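Maltose operon transcriptional repressor (PDB 3HCW) probably represses transcription of the maltose operon, its C-terminal fragment having the periplasmic binding protein-like fold of LacI-type regulators that sense small molecules. Local coordinates at residues A[209-213]-A[214-218]; A[168-172]-A[173-177]. All coordinates share one frame; numbering follows the deposited sequence.

Contact 1 (A[209-213]-A[214-218]); sequences SVLYE and LNIEI
The carbonyl oxygen of Tyr-212 is gripped twice where helix 201-213 ends. Asn-215 N donates to Tyr-212 O over 3.0 Å, arriving from above the carbonyl plane, 66° out of it, and a water donates to the same oxygen at 2.8 Å. That water accepts from Asn-215 ND2 and lies over the centre of one face of the Tyr-212 ring, so backbone, amide side chain and aromatic ring all meet around it. At the preceding carbonyl, Ile-216 N donates to Leu-211 O at 2.9 Å, nearly head-on. Leu-214 N closes the last helical turn on Val-210 O at 3.0 Å, in the carbonyl plane, though the bond is bent at the hydrogen. With Asn-215 at positive phi (57°), this is a Schellman motif, a common C-terminal helix cap.

Apolar side chains follow the turn. Leu-214 folds back along the helix, its CG beside its own backbone N (chi1 -66°), which lays CG 3.6 Å from Val-210 O and brings CD1 near Val-210 CG1. Leu-211 reaches forward instead: its CD2 meets Ile-218 CD1 at 3.9 Å, the two side chains crossing at about a right angle, while its CG faces Ile-216 CB more loosely, at 4.3 Å. Met-180 of helix 173-187 also packs on Val-210 and Leu-211.

Beyond the turn, Tyr-212 OH bonds to Ile-218 N of the second subunit, and the reciprocal bond is made. The chemistry thus implies a helix end in which three carbonyls of the last turn, those of Val-210, Leu-211 and Tyr-212, are taken up by backbone N-H groups of the departing chain, the last also by a water, while the exit segment offers a backbone N-H to the dimer interface.

Contact 2 (A[168-172]-A[173-177]); sequences ETSNE and REVIL
Ile-176 and Glu-172 meet through the first turn of helix 173-187, where Ile-176 N donates an almost straight bond (173°) to Glu-172 O at 2.9 Å. Glu-172 holds the N-cap position. The close-packed side belongs to Ile-176 and Val-175. With Ile-176 CG1 opposite the carbonyl carbon (chi1 -50°) and chi2 at -82°, CD1 swings to 3.3 Å from Ser-170 O and 3.5 Å from Thr-169 OG1. Both oxygens are already engaged with each other, since Thr-169 OG1 donates to Ser-170 O at 2.8 Å, and the methyl packs against this bonded pair. Val-175 sets CG1 against Thr-169 OG1, and its CG2 lies 3.7 Å from both Ser-170 OG and Glu-172 CB.

The solvent side is looser and holds the carboxylates of Glu-172 and Glu-174. Ser-170 OG donates to Glu-172 OE2 at 2.8 Å, meeting it from above the carboxylate plane. Glu-174 OE2 stays 6.0 Å from Glu-172 OE1, a spacing at which mild mutual repulsion is possible.

In the fold, the turn leads from strand 163-169, paired with strand 133-139 through Thr-169 and Thr-138, into helix 173-187, whose Ile-176 also packs on Ile-207 and Val-210 of helix 201-213.

How the contacts relate
The two contacts illustrate how the beginning of one helix and the end of another can be tied together. Contact 2 comes first along the chain, opening helix 173-187 after strand 163-169, and contact 1 closes helix 201-213 ahead of strand 222-227; their centres lie 14 Å apart within the same periplasmic binding protein-like domain. Arg-173 joins them, its NH1 2.7 Å from Ser-209 OG in a probable hydrogen bond and its NH2 2.8 Å from Glu-213 OE2 in a salt bridge. Val-210 packs on Ile-176 and Leu-177 between the helices. Both contacts touch the second subunit, placing this helix pair at the dimer interface.

Contact 1 (A[209-213]-A[214-218])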
loop_
_atom_site.group_PDB
_atom_site.type_symbol
_atom_site.label_atom_id
_atom_site.label_comp_id
_atom_site.label_asym_id
_atom_site.label_seq_id
_atom_site.Cartn_x
_atom_site.Cartn_y
_atom_site.Cartn_z
ATOM N N SER A 209 -6.282 -2.542 -15.000
ATOM C CA SER A 209 -7.609 -1.947 -14.890
ATOM C C SER A 209 -8.140 -1.548 -16.259
ATOM O O SER A 209 -9.307 -1.800 -16.571
ATOM C CB SER A 209 -7.563 -0.738 -13.960
ATOM O OG SER A 209 -8.873 -0.268 -13.683
ATOM N N VAL A 210 -7.271 -0.960 -17.080
ATOM C CA VAL A 210 -7.637 -0.559 -18.432
ATOM C C VAL A 210 -7.845 -1.808 -19.299
ATOM O O VAL A 210 -8.817 -1.893 -20.051
ATOM C CB VAL A 210 -6.593 0.443 -19.017
ATOM C CG1 VAL A 210 -6.707 0.565 -20.528
ATOM C CG2 VAL A 210 -6.751 1.834 -18.348
ATOM N N LEU A 211 -6.961 -2.793 -19.140
ATOM C CA LEU A 211 -7.074 -4.087 -19.836
ATOM C C LEU A 211 -8.380 -4.815 -19.494
ATOM O O LEU A 211 -8.978 -5.454 -20.358
ATOM C CB LEU A 211 -5.850 -4.978 -19.542
ATOM C CG LEU A 211 -4.625 -5.035 -20.456
ATOM C CD1 LEU A 211 -4.355 -3.756 -21.252
ATOM C CD2 LEU A 211 -3.395 -5.449 -19.675
ATOM N N TYR A 212 -8.829 -4.688 -18.246
ATOM C CA TYR A 212 -10.131 -5.214 -17.831
ATOM C C TYR A 212 -11.252 -4.497 -18.579
ATOM O O TYR A 212 -12.163 -5.143 -19.128
ATOM C CB TYR A 212 -10.322 -5.063 -16.316
ATOM C CG TYR A 212 -11.494 -5.842 -15.759
ATOM C CD1 TYR A 212 -11.325 -7.145 -15.289
ATOM C CD2 TYR A 212 -12.775 -5.279 -15.694
ATOM C CE1 TYR A 212 -12.398 -7.874 -14.770
ATOM C CE2 TYR A 212 -13.858 -6.010 -15.192
ATOM C CZ TYR A 212 -13.656 -7.303 -14.720
ATOM O OH TYR A 212 -14.714 -8.026 -14.206
ATOM N N GLU A 213 -11.150 -3.166 -18.634
ATOM C CA GLU A 213 -12.156 -2.325 -19.282
ATOM C C GLU A 213 -12.330 -2.658 -20.770
ATOM O O GLU A 213 -13.430 -2.580 -21.294
ATOM C CB GLU A 213 -11.843 -0.837 -19.065
ATOM C CG GLU A 213 -12.932 0.126 -19.553
ATOM C CD GLU A 213 -12.824 1.532 -18.970
ATOM O OE1 GLU A 213 -13.876 2.187 -18.812
ATOM O OE2 GLU A 213 -11.698 1.991 -18.676
ATOM N N LEU A 214 -11.245 -3.065 -21.421
ATOM C CA LEU A 214 -11.238 -3.357 -22.844
ATOM C C LEU A 214 -11.449 -4.826 -23.154
ATOM O O LEU A 214 -11.413 -5.219 -24.323
ATOM C CB LEU A 214 -9.916 -2.895 -23.462
ATOM C CG LEU A 214 -9.656 -1.382 -23.484
ATOM C CD1 LEU A 214 -8.296 -1.117 -24.087
ATOM C CD2 LEU A 214 -10.735 -0.656 -24.272
ATOM N N ASN A 215 -11.683 -5.614 -22.102
ATOM C CA ASN A 215 -11.858 -7.064 -22.179
ATOM C C ASN A 215 -10.680 -7.796 -22.814
ATOM O O ASN A 215 -10.859 -8.787 -23.514
ATOM C CB ASN A 215 -13.183 -7.435 -22.861
ATOM C CG ASN A 215 -13.667 -8.834 -22.487
ATOM O OD1 ASN A 215 -14.189 -9.563 -23.333
ATOM N ND2 ASN A 215 -13.486 -9.216 -21.222
ATOM N N ILE A 216 -9.476 -7.294 -22.553
ATOM C CA ILE A 216 -8.238 -7.930 -22.995
ATOM C C ILE A 216 -7.772 -8.865 -21.869
ATOM O O ILE A 216 -7.206 -8.415 -20.866
ATOM C CB ILE A 216 -7.167 -6.876 -23.329
ATOM C CG1 ILE A 216 -7.690 -5.908 -24.393
ATOM C CG2 ILE A 216 -5.890 -7.548 -23.796
ATOM C CD1 ILE A 216 -6.821 -4.689 -24.606
ATOM N N GLU A 217 -8.049 -10.160 -22.032
ATOM C CA GLU A 217 -7.908 -11.121 -20.932
ATOM C C GLU A 217 -6.532 -11.759 -20.799
ATOM O O GLU A 217 -5.850 -12.025 -21.779
ATOM C CB GLU A 217 -9.036 -12.163 -20.931
ATOM C CG GLU A 217 -9.182 -13.020 -22.171
ATOM C CD GLU A 217 -10.642 -13.361 -22.484
ATOM O OE1 GLU A 217 -11.376 -13.785 -21.562
ATOM O OE2 GLU A 217 -11.052 -13.200 -23.659
ATOM N N ILE A 218 -6.148 -11.998 -19.553
ATOM C CA ILE A 218 -4.792 -12.366 -19.179
ATOM C C ILE A 218 -4.872 -13.697 -18.460
ATOM O O ILE A 218 -5.711 -13.853 -17.576
ATOM C CB ILE A 218 -4.196 -11.303 -18.220
ATOM C CG1 ILE A 218 -4.381 -9.900 -18.796
ATOM C CG2 ILE A 218 -2.715 -11.583 -17.908
ATOM C CD1 ILE A 218 -4.166 -8.774 -17.798
HETATM O O HOH W 1 -12.993 -7.779 -18.755
#

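Contact 2 (A[168-172]-A[173-177])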
loop_
_atom_site.group_PDB
_atom_site.type_symbol
_atom_site.label_atom_id
_atom_site.label_comp_id
_atom_site.label_asym_id
_atom_site.label_seq_id
_atom_site.Cartn_x
_atom_site.Cartn_y
_atom_site.Cartn_z
ATOM N N GLU A 168 6.000 5.179 -23.093
ATOM C CA GLU A 168 6.145 6.027 -21.925
ATOM C C GLU A 168 4.815 6.721 -21.666
ATOM O O GLU A 168 4.228 7.330 -22.561
ATOM C CB GLU A 168 7.247 7.050 -22.144
ATOM C CG GLU A 168 7.788 7.651 -20.870
ATOM C CD GLU A 168 8.746 8.788 -21.149
ATOM O OE1 GLU A 168 8.313 9.797 -21.749
ATOM O OE2 GLU A 168 9.928 8.674 -20.763
ATOM N N THR A 169 4.331 6.620 -20.438
ATOM C CA THR A 169 3.002 7.109 -20.129
ATOM C C THR A 169 2.948 7.702 -18.740
ATOM O O THR A 169 3.782 7.376 -17.890
ATOM C CB THR A 169 1.943 5.981 -20.277
ATOM O OG1 THR A 169 0.636 6.487 -19.971
ATOM C CG2 THR A 169 2.267 4.809 -19.360
ATOM N N SER A 170 1.986 8.597 -18.519
ATOM C CA SER A 170 1.632 9.009 -17.164
ATOM C C SER A 170 0.628 7.992 -16.614
ATOM O O SER A 170 0.006 7.256 -17.381
ATOM C CB SER A 170 0.996 10.392 -17.187
ATOM O OG SER A 170 -0.178 10.373 -17.985
ATOM N N ASN A 171 0.449 7.982 -15.297
ATOM C CA ASN A 171 -0.545 7.120 -14.629
ATOM C C ASN A 171 -2.037 7.455 -14.856
ATOM O O ASN A 171 -2.907 6.819 -14.253
ATOM C CB ASN A 171 -0.254 7.064 -13.119
ATOM C CG ASN A 171 -0.381 8.434 -12.428
ATOM O OD1 ASN A 171 -0.549 9.474 -13.081
ATOM N ND2 ASN A 171 -0.294 8.431 -11.094
ATOM N N GLU A 172 -2.328 8.449 -15.697
ATOM C CA GLU A 172 -3.708 8.891 -15.940
ATOM C C GLU A 172 -4.505 7.850 -16.726
ATOM O O GLU A 172 -4.079 7.416 -17.798
ATOM C CB GLU A 172 -3.741 10.232 -16.682
ATOM C CG GLU A 172 -2.851 11.331 -16.094
ATOM C CD GLU A 172 -2.608 12.496 -17.062
ATOM O OE1 GLU A 172 -3.593 13.142 -17.493
ATOM O OE2 GLU A 172 -1.428 12.773 -17.383
ATOM N N ARG A 173 -5.651 7.463 -16.163
ATOM C CA ARG A 173 -6.615 6.540 -16.768
ATOM C C ARG A 173 -6.858 6.795 -18.250
ATOM O O ARG A 173 -6.676 5.897 -19.071
ATOM C CB ARG A 173 -7.951 6.665 -16.037
ATOM C CG ARG A 173 -9.061 5.804 -16.595
ATOM C CD ARG A 173 -9.437 4.796 -15.579
ATOM N NE ARG A 173 -10.113 3.640 -16.141
ATOM C CZ ARG A 173 -9.954 2.413 -15.657
ATOM N NH1 ARG A 173 -9.134 2.218 -14.629
ATOM N NH2 ARG A 173 -10.601 1.393 -16.192
ATOM N N GLU A 174 -7.267 8.023 -18.568
ATOM C CA GLU A 174 -7.516 8.465 -19.940
ATOM C C GLU A 174 -6.310 8.212 -20.846
ATOM O O GLU A 174 -6.460 7.690 -21.957
ATOM C CB GLU A 174 -7.896 9.952 -19.958
ATOM C CG GLU A 174 -8.264 10.510 -21.339
ATOM C CD GLU A 174 -8.151 12.032 -21.418
ATOM O OE1 GLU A 174 -8.946 12.727 -20.741
ATOM O OE2 GLU A 174 -7.272 12.532 -22.158
ATOM N N VAL A 175 -5.122 8.554 -20.352
ATOM C CA VAL A 175 -3.892 8.429 -21.140
ATOM C C VAL A 175 -3.530 6.969 -21.414
ATOM O O VAL A 175 -3.234 6.625 -22.563
ATOM C CB VAL A 175 -2.711 9.205 -20.503
ATOM C CG1 VAL A 175 -1.493 9.168 -21.408
ATOM C CG2 VAL A 175 -3.101 10.650 -20.268
ATOM N N ILE A 176 -3.575 6.126 -20.376
ATOM C CA ILE A 176 -3.338 4.682 -20.511
ATOM C C ILE A 176 -4.353 4.071 -21.479
ATOM O O ILE A 176 -3.972 3.338 -22.400
ATOM C CB ILE A 176 -3.450 3.902 -19.156
ATOM C CG1 ILE A 176 -2.615 4.539 -18.027
ATOM C CG2 ILE A 176 -3.126 2.414 -19.356
ATOM C CD1 ILE A 176 -1.161 4.204 -18.014
ATOM N N LEU A 177 -5.634 4.395 -21.265
ATOM C CA LEU A 177 -6.735 3.940 -22.118
ATOM C C LEU A 177 -6.487 4.209 -23.593
ATOM O O LEU A 177 -6.704 3.322 -24.417
ATOM C CB LEU A 177 -8.085 4.551 -21.685
ATOM C CG LEU A 177 -9.362 4.251 -22.498
ATOM C CD1 LEU A 177 -9.665 2.739 -22.649
ATOM C CD2 LEU A 177 -10.574 4.982 -21.911
#